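Side-chain contact in putative glycosyltransferase (Mannosyltransferase) involved in glycosylating the PBCV-1 major capsid protein (Paramecium bursaria Chlorella virus 1, PDB 2P6W), which probably transfers a sugar from a UDP-sugar, through this manganese-binding N-terminal domain, in glycosylating the viral major capsid protein: residues Leu77-Asp80 with Ser81-Val85. Sequence-based numbering, arbitrary orientation.
Sequences LWLD and SDVYV. With MN (manganese (II) ion), chain B.
Asp-80 and Asp-82 reach the same manganese ion from the first and third positions of a tight turn: they are the two acids of the DxD motif of a GT-A glycosyltransferase, set where strand 75-79 runs into the turn. Each gives one oxygen, with Asp-82 OD2 2.1 Å from the manganese. Asp-80 OD2 and Asp-82 OD2 come within 3.5 Å of each other; both bind the ion, whose positive charge probably offsets the repulsion between them. The two side chains lie side by side and point the same way, with their carboxylate planes 70° apart. His-195 adds a further ligand to the metal, and Asp-80 and Ser-81 also contact UDP-glucose when it is bound, though the site holds no nucleotide here.

The other oxygen of Asp-80 is held as well. Trp-78 NE1 donates to Asp-80 OD1 over 2.9 Å in a nearly straight bond (167°), lying close to the indole plane and using the anti lone pair, the one turned away from OD2. Arg-59 makes a salt bridge to this same OD1, so the carboxylate is fixed at both ends and its rotation is restrained. On Asp-82, chi1 of 41° tucks CG between the backbone N and the carbonyl carbon, bringing OD2 to 3.4 Å from Asp-80 CB.

Both acids sit on a type I beta turn from Asp-80 to Val-83, closed by Val-83 N donating to Asp-80 O at 3.0 Å. Ser-81, at the second position, has its OG hydrogen-bonded to His-14 ND1. Val-83 CG2 packs 4.0 Å from Asp-80 CB. Finally, one water bridges the turn, donating to both Asp-80 O and Val-83 O, the latter at 2.8 Å.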
loop_
_atom_site.group_PDB
_atom_site.type_symbol
_atom_site.label_atom_id
_atom_site.label_comp_id
_atom_site.label_asym_id
_atom_site.label_seq_id
_atom_site.Cartn_x
_atom_site.Cartn_y
_atom_site.Cartn_z
ATOM N N LEU A 77 -1.442 -2.567 6.667
ATOM C CA LEU A 77 -1.505 -1.480 5.698
ATOM C C LEU A 77 -0.284 -1.603 4.790
ATOM O O LEU A 77 0.837 -1.363 5.230
ATOM C CB LEU A 77 -1.522 -0.121 6.425
ATOM C CG LEU A 77 -1.394 1.114 5.529
ATOM C CD1 LEU A 77 -2.480 1.120 4.445
ATOM C CD2 LEU A 77 -1.458 2.388 6.349
ATOM N N TRP A 78 -0.504 -1.990 3.534
ATOM C CA TRP A 78 0.574 -2.020 2.542
ATOM C C TRP A 78 0.774 -0.623 1.959
ATOM O O TRP A 78 -0.207 -0.011 1.537
ATOM C CB TRP A 78 0.224 -2.969 1.375
ATOM C CG TRP A 78 1.188 -2.770 0.255
ATOM C CD1 TRP A 78 1.022 -1.992 -0.859
ATOM C CD2 TRP A 78 2.528 -3.279 0.188
ATOM N NE1 TRP A 78 2.171 -1.997 -1.620
ATOM C CE2 TRP A 78 3.105 -2.788 -1.004
ATOM C CE3 TRP A 78 3.297 -4.110 1.018
ATOM C CZ2 TRP A 78 4.422 -3.091 -1.384
ATOM C CZ3 TRP A 78 4.608 -4.426 0.631
ATOM C CH2 TRP A 78 5.157 -3.908 -0.555
ATOM N N LEU A 79 2.023 -0.147 1.920
ATOM C CA LEU A 79 2.389 1.070 1.182
ATOM C C LEU A 79 3.492 0.751 0.189
ATOM O O LEU A 79 4.530 0.173 0.573
ATOM C CB LEU A 79 2.937 2.137 2.140
ATOM C CG LEU A 79 2.030 2.588 3.277
ATOM C CD1 LEU A 79 2.755 3.646 4.105
ATOM C CD2 LEU A 79 0.665 3.085 2.810
ATOM N N ASP A 80 3.297 1.128 -1.078
ATOM C CA ASP A 80 4.380 1.025 -2.077
ATOM C C ASP A 80 5.595 1.780 -1.551
ATOM O O ASP A 80 5.450 2.745 -0.792
ATOM C CB ASP A 80 3.991 1.693 -3.400
ATOM C CG ASP A 80 3.054 0.853 -4.248
ATOM O OD1 ASP A 80 2.676 -0.261 -3.826
ATOM O OD2 ASP A 80 2.698 1.329 -5.350
ATOM N N SER A 81 6.788 1.383 -1.971
ATOM C CA SER A 81 7.983 2.133 -1.582
ATOM C C SER A 81 8.046 3.527 -2.217
ATOM O O SER A 81 8.909 4.343 -1.851
ATOM C CB SER A 81 9.259 1.343 -1.911
ATOM O OG SER A 81 9.275 0.982 -3.287
ATOM N N ASP A 82 7.120 3.815 -3.131
ATOM C CA ASP A 82 7.024 5.148 -3.721
ATOM C C ASP A 82 5.901 5.979 -3.040
ATOM O O ASP A 82 5.465 7.008 -3.554
ATOM C CB ASP A 82 6.850 5.046 -5.225
ATOM C CG ASP A 82 5.893 3.938 -5.633
ATOM O OD1 ASP A 82 6.365 2.817 -5.952
ATOM O OD2 ASP A 82 4.674 4.174 -5.633
ATOM N N VAL A 83 5.476 5.535 -1.858
ATOM C CA VAL A 83 4.509 6.291 -1.054
ATOM C C VAL A 83 5.231 6.832 0.186
ATOM O O VAL A 83 6.056 6.137 0.773
ATOM C CB VAL A 83 3.310 5.394 -0.619
ATOM C CG1 VAL A 83 2.447 6.122 0.387
ATOM C CG2 VAL A 83 2.466 4.984 -1.833
ATOM N N TYR A 84 4.945 8.068 0.589
ATOM C CA TYR A 84 5.538 8.541 1.842
ATOM C C TYR A 84 4.511 9.232 2.722
ATOM O O TYR A 84 3.385 9.476 2.307
ATOM C CB TYR A 84 6.726 9.461 1.580
ATOM C CG TYR A 84 6.372 10.747 0.871
ATOM C CD1 TYR A 84 6.109 11.916 1.583
ATOM C CD2 TYR A 84 6.340 10.802 -0.523
ATOM C CE1 TYR A 84 5.794 13.094 0.928
ATOM C CE2 TYR A 84 6.031 11.983 -1.199
ATOM C CZ TYR A 84 5.753 13.133 -0.462
ATOM O OH TYR A 84 5.456 14.303 -1.121
ATOM N N VAL A 85 4.915 9.509 3.953
ATOM C CA VAL A 85 4.061 10.208 4.884
ATOM C C VAL A 85 4.329 11.701 4.730
ATOM O O VAL A 85 5.471 12.155 4.864
ATOM C CB VAL A 85 4.334 9.741 6.326
ATOM C CG1 VAL A 85 3.573 10.598 7.308
ATOM C CG2 VAL A 85 3.937 8.255 6.503
HETATM MN MN MN B . 3.260 2.999 -6.586
HETATM O O HOH W 1 6.238 3.539 1.830
#